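Transcriptional regulator nlh2 (Aquifex aeolicus, PDB 4G3V) probably controls sigma54-dependent transcription, its GAF domain serving as the regulatory part and captured here in an inactive state. Local coordinates at residues A[52-57]-A[68-73]; A[62-67]-A[101-106]; A[115-120]-A[129-134]. All blocks are in the same frame, centred on the assembly; numbering follows the deposited sequence.

Contact 1 of 3, residues A[52-57]-A[68-73]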
loop_
_atom_site.group_PDB
_atom_site.type_symbol
_atom_site.label_atom_id
_atom_site.label_comp_id
_atom_site.label_asym_id
_atom_site.label_seq_id
_atom_site.Cartn_x
_atom_site.Cartn_y
_atom_site.Cartn_z
ATOM N N GLY A 52 13.654 -9.949 19.531
ATOM C CA GLY A 52 14.029 -11.344 19.639
ATOM C C GLY A 52 12.966 -12.202 18.984
ATOM O O GLY A 52 12.824 -12.201 17.754
ATOM N N ASN A 53 12.203 -12.926 19.800
ATOM C CA ASN A 53 11.096 -13.728 19.288
ATOM C C ASN A 53 9.781 -13.380 19.988
ATOM O O ASN A 53 8.895 -14.217 20.110
ATOM C CB ASN A 53 11.395 -15.228 19.444
ATOM C CG ASN A 53 10.710 -16.076 18.379
ATOM O OD1 ASN A 53 10.568 -15.651 17.230
ATOM N ND2 ASN A 53 10.271 -17.275 18.760
ATOM N N THR A 54 9.660 -12.138 20.451
ATOM C CA THR A 54 8.445 -11.692 21.124
ATOM C C THR A 54 8.028 -10.336 20.570
ATOM O O THR A 54 8.882 -9.524 20.219
ATOM C CB THR A 54 8.651 -11.581 22.657
ATOM O OG1 THR A 54 7.431 -11.173 23.286
ATOM C CG2 THR A 54 9.728 -10.569 22.983
ATOM N N LEU A 55 6.721 -10.098 20.485
ATOM C CA LEU A 55 6.211 -8.802 20.056
ATOM C C LEU A 55 5.978 -7.912 21.265
ATOM O O LEU A 55 5.393 -8.344 22.256
ATOM C CB LEU A 55 4.874 -8.934 19.329
ATOM C CG LEU A 55 4.813 -9.480 17.910
ATOM C CD1 LEU A 55 3.416 -9.242 17.352
ATOM C CD2 LEU A 55 5.859 -8.856 17.020
ATOM N N ARG A 56 6.419 -6.666 21.173
ATOM C CA ARG A 56 6.120 -5.680 22.198
ATOM C C ARG A 56 5.457 -4.461 21.582
ATOM O O ARG A 56 5.846 -4.023 20.503
ATOM C CB ARG A 56 7.397 -5.243 22.901
ATOM C CG ARG A 56 8.024 -6.322 23.762
ATOM C CD ARG A 56 8.732 -5.698 24.941
ATOM N NE ARG A 56 7.795 -4.978 25.803
ATOM C CZ ARG A 56 8.089 -3.875 26.489
ATOM N NH1 ARG A 56 9.303 -3.333 26.425
ATOM N NH2 ARG A 56 7.157 -3.303 27.243
ATOM N N ILE A 57 4.459 -3.911 22.264
ATOM C CA ILE A 57 3.811 -2.704 21.782
ATOM C C ILE A 57 4.828 -1.567 21.728
ATOM O O ILE A 57 5.502 -1.264 22.726
ATOM C CB ILE A 57 2.593 -2.317 22.644
ATOM C CG1 ILE A 57 1.467 -3.326 22.402
ATOM C CG2 ILE A 57 2.118 -0.907 22.300
ATOM C CD1 ILE A 57 0.132 -2.944 22.994
ATOM N N ASP A 68 1.744 -1.688 28.716
ATOM C CA ASP A 68 2.870 -2.520 28.308
ATOM C C ASP A 68 2.401 -3.952 28.104
ATOM O O ASP A 68 1.975 -4.614 29.051
ATOM C CB ASP A 68 3.974 -2.482 29.368
ATOM C CG ASP A 68 4.666 -1.131 29.442
ATOM O OD1 ASP A 68 4.917 -0.531 28.372
ATOM O OD2 ASP A 68 4.954 -0.667 30.569
ATOM N N VAL A 69 2.481 -4.429 26.867
ATOM C CA VAL A 69 1.924 -5.732 26.526
ATOM C C VAL A 69 2.837 -6.498 25.585
ATOM O O VAL A 69 3.311 -5.942 24.594
ATOM C CB VAL A 69 0.571 -5.579 25.826
ATOM C CG1 VAL A 69 -0.107 -6.924 25.704
ATOM C CG2 VAL A 69 -0.304 -4.600 26.581
ATOM N N ALA A 70 3.063 -7.775 25.883
ATOM C CA ALA A 70 3.902 -8.616 25.043
ATOM C C ALA A 70 3.111 -9.813 24.510
ATOM O O ALA A 70 2.279 -10.372 25.216
ATOM C CB ALA A 70 5.117 -9.088 25.824
ATOM N N PHE A 71 3.374 -10.185 23.259
ATOM C CA PHE A 71 2.725 -11.336 22.626
ATOM C C PHE A 71 3.754 -12.349 22.160
ATOM O O PHE A 71 4.761 -11.989 21.553
ATOM C CB PHE A 71 1.938 -10.900 21.389
ATOM C CG PHE A 71 0.792 -9.970 21.677
ATOM C CD1 PHE A 71 0.980 -8.602 21.679
ATOM C CD2 PHE A 71 -0.481 -10.466 21.908
ATOM C CE1 PHE A 71 -0.076 -7.744 21.922
ATOM C CE2 PHE A 71 -1.544 -9.605 22.150
ATOM C CZ PHE A 71 -1.338 -8.247 22.157
ATOM N N LYS A 72 3.485 -13.622 22.410
ATOM C CA LYS A 72 4.333 -14.693 21.915
ATOM C C LYS A 72 3.708 -15.273 20.657
ATOM O O LYS A 72 2.502 -15.143 20.453
ATOM C CB LYS A 72 4.447 -15.792 22.969
ATOM C CG LYS A 72 4.905 -15.279 24.319
ATOM C CD LYS A 72 6.330 -14.767 24.261
ATOM C CE LYS A 72 7.329 -15.915 24.253
ATOM N NZ LYS A 72 8.730 -15.423 24.195
ATOM N N LYS A 73 4.514 -15.927 19.824
ATOM C CA LYS A 73 3.971 -16.617 18.666
ATOM C C LYS A 73 2.835 -17.526 19.107
ATOM O O LYS A 73 2.965 -18.295 20.074
ATOM C CB LYS A 73 5.046 -17.426 17.945
ATOM C CG LYS A 73 6.007 -16.581 17.141
ATOM C CD LYS A 73 6.819 -17.437 16.179
ATOM C CE LYS A 73 7.797 -16.597 15.368
ATOM N NZ LYS A 73 8.582 -17.440 14.427
HETATM O O HOH W 1 4.860 -3.569 25.375
#

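Contact 2 of 3, residues A[62-67]-A[101-106]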
loop_
_atom_site.group_PDB
_atom_site.type_symbol
_atom_site.label_atom_id
_atom_site.label_comp_id
_atom_site.label_asym_id
_atom_site.label_seq_id
_atom_site.Cartn_x
_atom_site.Cartn_y
_atom_site.Cartn_z
ATOM N N GLY A 62 -5.648 5.444 21.826
ATOM C CA GLY A 62 -6.866 5.147 22.556
ATOM C C GLY A 62 -6.641 4.357 23.836
ATOM O O GLY A 62 -5.792 4.685 24.655
ATOM N N TYR A 63 -7.404 3.286 23.993
ATOM C CA TYR A 63 -7.390 2.486 25.212
ATOM C C TYR A 63 -6.009 1.923 25.522
ATOM O O TYR A 63 -5.653 1.746 26.684
ATOM C CB TYR A 63 -8.396 1.335 25.104
ATOM C CG TYR A 63 -8.398 0.446 26.324
ATOM C CD1 TYR A 63 -9.161 0.769 27.441
ATOM C CD2 TYR A 63 -7.621 -0.702 26.370
ATOM C CE1 TYR A 63 -9.159 -0.035 28.566
ATOM C CE2 TYR A 63 -7.611 -1.513 27.489
ATOM C CZ TYR A 63 -8.383 -1.173 28.585
ATOM O OH TYR A 63 -8.380 -1.971 29.708
ATOM N N PHE A 64 -5.231 1.639 24.484
ATOM C CA PHE A 64 -3.911 1.041 24.669
ATOM C C PHE A 64 -2.837 2.025 25.135
ATOM O O PHE A 64 -1.708 1.625 25.432
ATOM C CB PHE A 64 -3.481 0.377 23.375
ATOM C CG PHE A 64 -4.354 -0.768 23.000
ATOM C CD1 PHE A 64 -4.090 -2.033 23.484
ATOM C CD2 PHE A 64 -5.456 -0.576 22.192
ATOM C CE1 PHE A 64 -4.900 -3.092 23.160
ATOM C CE2 PHE A 64 -6.269 -1.635 21.859
ATOM C CZ PHE A 64 -5.993 -2.895 22.344
ATOM N N LEU A 65 -3.177 3.305 25.200
ATOM C CA LEU A 65 -2.210 4.286 25.656
ATOM C C LEU A 65 -1.664 3.886 27.027
ATOM O O LEU A 65 -2.427 3.495 27.914
ATOM C CB LEU A 65 -2.848 5.663 25.744
ATOM C CG LEU A 65 -1.846 6.803 25.937
ATOM C CD1 LEU A 65 -0.986 6.970 24.691
ATOM C CD2 LEU A 65 -2.581 8.082 26.259
ATOM N N ASN A 66 -0.345 3.975 27.183
ATOM C CA ASN A 66 0.318 3.699 28.462
ATOM C C ASN A 66 0.065 2.289 28.980
ATOM O O ASN A 66 -0.129 2.083 30.179
ATOM C CB ASN A 66 -0.102 4.723 29.526
ATOM C CG ASN A 66 0.370 6.128 29.202
ATOM O OD1 ASN A 66 1.483 6.324 28.708
ATOM N ND2 ASN A 66 -0.477 7.112 29.467
ATOM N N LYS A 67 0.071 1.321 28.074
ATOM C CA LYS A 67 -0.060 -0.082 28.459
ATOM C C LYS A 67 1.075 -0.915 27.861
ATOM O O LYS A 67 1.344 -0.842 26.658
ATOM C CB LYS A 67 -1.428 -0.628 28.037
ATOM C CG LYS A 67 -2.589 0.058 28.754
ATOM C CD LYS A 67 -3.905 -0.671 28.551
ATOM C CE LYS A 67 -4.995 -0.126 29.470
ATOM N NZ LYS A 67 -5.301 1.313 29.235
ATOM N N ASN A 101 -7.898 -11.096 24.904
ATOM C CA ASN A 101 -8.231 -9.870 25.604
ATOM C C ASN A 101 -7.158 -9.539 26.617
ATOM O O ASN A 101 -7.450 -9.279 27.779
ATOM C CB ASN A 101 -9.572 -10.015 26.317
ATOM C CG ASN A 101 -10.028 -8.721 26.939
ATOM O OD1 ASN A 101 -9.393 -7.682 26.752
ATOM N ND2 ASN A 101 -11.137 -8.768 27.680
ATOM N N LYS A 102 -5.910 -9.575 26.174
ATOM C CA LYS A 102 -4.787 -9.383 27.075
ATOM C C LYS A 102 -4.936 -8.066 27.824
ATOM O O LYS A 102 -4.753 -8.001 29.048
ATOM C CB LYS A 102 -3.471 -9.406 26.291
ATOM C CG LYS A 102 -2.229 -9.230 27.153
ATOM C CD LYS A 102 -2.176 -10.252 28.286
ATOM C CE LYS A 102 -1.041 -9.964 29.258
ATOM N NZ LYS A 102 -1.056 -10.910 30.410
ATOM N N THR A 103 -5.292 -7.024 27.082
ATOM C CA THR A 103 -5.356 -5.670 27.613
ATOM C C THR A 103 -6.673 -5.374 28.312
ATOM O O THR A 103 -6.917 -4.242 28.725
ATOM C CB THR A 103 -5.191 -4.655 26.485
ATOM O OG1 THR A 103 -6.136 -4.948 25.443
ATOM C CG2 THR A 103 -3.778 -4.727 25.935
ATOM N N GLY A 104 -7.530 -6.380 28.434
ATOM C CA GLY A 104 -8.814 -6.188 29.079
ATOM C C GLY A 104 -9.675 -5.162 28.361
ATOM O O GLY A 104 -10.685 -4.720 28.907
ATOM N N ILE A 105 -9.293 -4.794 27.134
ATOM C CA ILE A 105 -10.082 -3.847 26.354
ATOM C C ILE A 105 -11.467 -4.415 26.122
ATOM O O ILE A 105 -12.421 -3.671 25.913
ATOM C CB ILE A 105 -9.439 -3.502 24.992
ATOM C CG1 ILE A 105 -10.310 -2.494 24.237
ATOM C CG2 ILE A 105 -9.246 -4.755 24.140
ATOM C CD1 ILE A 105 -9.725 -2.054 22.902
ATOM N N GLY A 106 -11.575 -5.740 26.165
ATOM C CA GLY A 106 -12.842 -6.409 25.939
ATOM C C GLY A 106 -14.044 -5.718 26.559
ATOM O O GLY A 106 -15.040 -5.468 25.883
#

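Contact 3 of 3, residues A[115-120]-A[129-134]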
loop_
_atom_site.group_PDB
_atom_site.type_symbol
_atom_site.label_atom_id
_atom_site.label_comp_id
_atom_site.label_asym_id
_atom_site.label_seq_id
_atom_site.Cartn_x
_atom_site.Cartn_y
_atom_site.Cartn_z
ATOM N N LEU A 115 -11.844 -6.841 15.344
ATOM C CA LEU A 115 -10.405 -6.731 15.472
ATOM C C LEU A 115 -9.798 -7.075 14.116
ATOM O O LEU A 115 -10.122 -8.111 13.536
ATOM C CB LEU A 115 -9.902 -7.693 16.554
ATOM C CG LEU A 115 -8.424 -7.642 16.942
ATOM C CD1 LEU A 115 -8.162 -8.410 18.229
ATOM C CD2 LEU A 115 -7.553 -8.186 15.845
ATOM N N ILE A 116 -8.948 -6.202 13.594
ATOM C CA ILE A 116 -8.185 -6.540 12.391
ATOM C C ILE A 116 -6.706 -6.425 12.723
ATOM O O ILE A 116 -6.253 -5.389 13.199
ATOM C CB ILE A 116 -8.498 -5.609 11.214
ATOM C CG1 ILE A 116 -9.972 -5.712 10.834
ATOM C CG2 ILE A 116 -7.601 -5.941 10.007
ATOM C CD1 ILE A 116 -10.396 -4.713 9.785
ATOM N N ALA A 117 -5.966 -7.494 12.472
ATOM C CA ALA A 117 -4.547 -7.525 12.759
ATOM C C ALA A 117 -3.816 -7.956 11.498
ATOM O O ALA A 117 -4.163 -8.980 10.884
ATOM C CB ALA A 117 -4.258 -8.468 13.918
ATOM N N ALA A 118 -2.824 -7.166 11.099
ATOM C CA ALA A 118 -2.083 -7.431 9.872
ATOM C C ALA A 118 -0.591 -7.432 10.154
ATOM O O ALA A 118 -0.083 -6.618 10.953
ATOM C CB ALA A 118 -2.403 -6.395 8.816
ATOM N N PRO A 119 0.130 -8.322 9.475
ATOM C CA PRO A 119 1.570 -8.435 9.704
ATOM C C PRO A 119 2.327 -7.275 9.060
ATOM O O PRO A 119 1.891 -6.685 8.056
ATOM C CB PRO A 119 1.935 -9.755 9.026
ATOM C CG PRO A 119 0.935 -9.910 7.951
ATOM C CD PRO A 119 -0.340 -9.248 8.430
ATOM N N ILE A 120 3.452 -6.951 9.682
ATOM C CA ILE A 120 4.401 -5.979 9.178
ATOM C C ILE A 120 5.649 -6.776 8.827
ATOM O O ILE A 120 6.325 -7.296 9.721
ATOM C CB ILE A 120 4.735 -4.932 10.264
ATOM C CG1 ILE A 120 3.489 -4.131 10.621
ATOM C CG2 ILE A 120 5.833 -3.988 9.793
ATOM C CD1 ILE A 120 3.638 -3.285 11.888
ATOM N N VAL A 129 3.281 -6.350 14.061
ATOM C CA VAL A 129 1.860 -6.476 13.722
ATOM C C VAL A 129 1.184 -5.150 14.012
ATOM O O VAL A 129 1.513 -4.497 15.006
ATOM C CB VAL A 129 1.174 -7.578 14.574
ATOM C CG1 VAL A 129 -0.349 -7.579 14.357
ATOM C CG2 VAL A 129 1.806 -8.954 14.286
ATOM N N ILE A 130 0.272 -4.727 13.137
ATOM C CA ILE A 130 -0.593 -3.599 13.469
ATOM C C ILE A 130 -1.975 -4.164 13.724
ATOM O O ILE A 130 -2.490 -4.949 12.923
ATOM C CB ILE A 130 -0.620 -2.518 12.378
ATOM C CG1 ILE A 130 -1.672 -1.455 12.706
ATOM C CG2 ILE A 130 -0.870 -3.112 11.003
ATOM C CD1 ILE A 130 -1.636 -0.236 11.772
ATOM N N THR A 131 -2.549 -3.781 14.865
ATOM C CA THR A 131 -3.843 -4.275 15.304
ATOM C C THR A 131 -4.773 -3.099 15.566
ATOM O O THR A 131 -4.403 -2.138 16.261
ATOM C CB THR A 131 -3.698 -5.094 16.580
ATOM O OG1 THR A 131 -2.900 -6.255 16.304
ATOM C CG2 THR A 131 -5.063 -5.509 17.140
ATOM N N ILE A 132 -5.977 -3.173 15.022
ATOM C CA ILE A 132 -6.954 -2.108 15.214
ATOM C C ILE A 132 -8.295 -2.676 15.654
ATOM O O ILE A 132 -8.627 -3.819 15.355
ATOM C CB ILE A 132 -7.148 -1.251 13.932
ATOM C CG1 ILE A 132 -7.889 -2.014 12.842
ATOM C CG2 ILE A 132 -5.809 -0.789 13.378
ATOM C CD1 ILE A 132 -9.358 -1.736 12.782
ATOM N N PHE A 133 -9.061 -1.864 16.370
ATOM C CA PHE A 133 -10.405 -2.223 16.772
ATOM C C PHE A 133 -11.358 -1.165 16.215
ATOM O O PHE A 133 -11.104 0.040 16.339
ATOM C CB PHE A 133 -10.502 -2.244 18.291
ATOM C CG PHE A 133 -9.723 -3.351 18.937
ATOM C CD1 PHE A 133 -8.376 -3.204 19.194
ATOM C CD2 PHE A 133 -10.348 -4.539 19.295
ATOM C CE1 PHE A 133 -7.656 -4.217 19.789
ATOM C CE2 PHE A 133 -9.638 -5.553 19.884
ATOM C CZ PHE A 133 -8.281 -5.391 20.137
ATOM N N LYS A 134 -12.440 -1.598 15.590
ATOM C CA LYS A 134 -13.373 -0.663 15.001
ATOM C C LYS A 134 -14.747 -1.303 14.824
ATOM O O LYS A 134 -14.844 -2.480 14.499
ATOM C CB LYS A 134 -12.840 -0.198 13.649
ATOM C CG LYS A 134 -13.780 0.745 12.905
ATOM C CD LYS A 134 -13.132 1.228 11.615
ATOM C CE LYS A 134 -14.129 1.932 10.718
ATOM N NZ LYS A 134 -14.619 3.191 11.335
#

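Contact 1 of 3, residues A[52-57]-A[68-73]
Edge strand 70-72 of the GAF sheet runs antiparallel to its neighbour, strand 54-57, and three backbone hydrogen bonds join the two segments. Leu-55 and Phe-71 form a hydrogen-bonded pair. Leu-55 N gives to Phe-71 O at 2.9 Å, and Phe-71 N returns a bond to Leu-55 O at 2.9 Å. Both donors lie in the plane of the carbonyl they meet. Leu-55 O also receives a CA-H...O contact from Ala-70 CA.

Phe-71 O has a second donor. Thr-54 OG1, anti to the backbone N (chi1 -179°), comes from above the carbonyl plane and bonds to Phe-71 O at 3.3 Å. This carbonyl is therefore gripped from two directions. A valine here has no hydroxyl to give, and Phe-71 O would probably be held less firmly, with the Leu-55 amide as its donor from the facing strand.

Further on, Ile-57 N reaches Val-69 O at 3.3 Å, nearly along the C=O axis. A water accepts from Val-69 N at 2.9 Å and, weakly, from Ile-57 N, so it bridges the two backbones. The CD1 tip of Ile-57 rests on Val-69 CB at 3.9 Å, the two side chains pointing the same way.

Arg-56 bends at chi2 and chi3 and brings NH2 to within 3.7 Å of Asp-68 OD1, a long salt bridge with the guanidinium and carboxylate planes 62° apart. At the other end, Asn-53 OD1 takes its hydrogen bond from Arg-50 NH2. The side chains of Leu-55 and Phe-71 both meet Thr-78 of helix 76-84. The chemistry implies a join held mainly by main-chain bonds, with one hydroxyl and one water adding to it and the charged pair contributing probably little.

Contact 2 of 3, residues A[62-67]-A[101-106]
Tyr-63 carries the polar part of this loop-to-loop contact. Its CG is anti to the backbone N (chi1 178°), which carries the ring out to Thr-103 and Ile-105. The hydroxyl OH donates to Thr-103 O at 2.9 Å, nearly along the C=O axis, and this oxygen sits at the edge of the ring. Ile-105 lies over one face, with its CA 4.0 Å from the Tyr-63 ring centroid in a CH-pi contact. Ile-105 CB also touches Tyr-63 CD2 at 3.6 Å.

Phe-64 follows, with CG beside its backbone N. Its side chain crosses those of Thr-103 and Ile-105 at about a right angle. CE1 meets the OG1 and CG2 branches of Thr-103, while CE2 meets Ile-105 CD1 at 3.6 Å. Phe-64 also opens a type II turn that ends at Lys-67. From there Lys-67 NZ folds back to donate to Tyr-63 O at 2.6 Å, and it stands over the centre of the Tyr-63 ring.

The 62-67 loop links strands 54-61 and 70-72, and the 101-106 loop links strands 88-90 and 113-122. Strand 44-51 lies against both: Phe-64 packs edge-to-face on Phe-46, and Phe-64 and Ile-105 each touch His-44.

Contact 3 of 3, residues A[115-120]-A[129-134]
Leu-115 has CG anti to its backbone N (chi1 -174°), while Phe-133 has CG beside its own N (chi1 -68°). These torsions lay the two side chains alongside each other, pointing the same way. Leu-115 CD1 touches Phe-133 CZ at 3.6 Å, and Leu-115 CG makes an off-centre CH-pi contact with the ring. The other methyl, Leu-115 CD2, meets Thr-131 CG2 at 3.9 Å. Thr-131 has CG2 anti to its backbone N, and its OG1 lies 3.5 Å from Ala-117 CB. That hydroxyl is hydrogen-bonded to Thr-78 OG1 of helix 76-84, so it is satisfied within a buried, mostly apolar surface. Val-129 CG1 packs on Ala-117 CB next along this face.

The two segments are the arms of a beta hairpin in the central antiparallel sheet of the GAF domain. Strand 113-122 pairs on its other side with 88-90, and strand 125-135 with 44-51. Two hydrogen-bonded pairs fix the register. Ile-116 N gives to Ile-132 O at 3.0 Å, and Ile-132 N gives to Ile-116 O at 2.9 Å. Ala-118 N and Ile-130 O are 2.9 Å apart, and Ile-130 N gives to Ala-118 O in return. The bonds are fairly straight. CA-H...O contacts, such as Ala-117 CA to Ile-130 O, add to them.

The opposite face of the sheet carries Ile-116, Ala-118, Ile-130 and Ile-132. Ile-132 CG1 takes the crowded position between backbone N and carbonyl carbon (chi1 71°) and lies 4.0 Å from Ile-116 CB. Ile-120 sends CD1 over the backbone of Val-129. Helix 139-162 packs on this side, with Ile-116 against Leu-142 and Ile-149.

The three contacts lie in one GAF domain, their centres about 14 Å from one another. Contacts 1 and 3 belong to the same sheet, where strand 44-51 stands between their hairpins. They also meet directly, Leu-55 CD1 lying 3.5 Å from Val-129 CG2. Contact 2 joins loops and packs on both others. Val-69 CG2 of contact 1 is 3.5 Å from Thr-103 CG2, and Val-69 CG1 touches Lys-102 CG. Toward contact 3, Phe-64 CZ reaches Phe-133 CE1 at 3.3 Å. Contacts 1 and 2 interleave along the chain, since 68-73 follows 62-67 and precedes 101-106. Contact 3, centred about 3 Å from the centre of the chain, is the most buried.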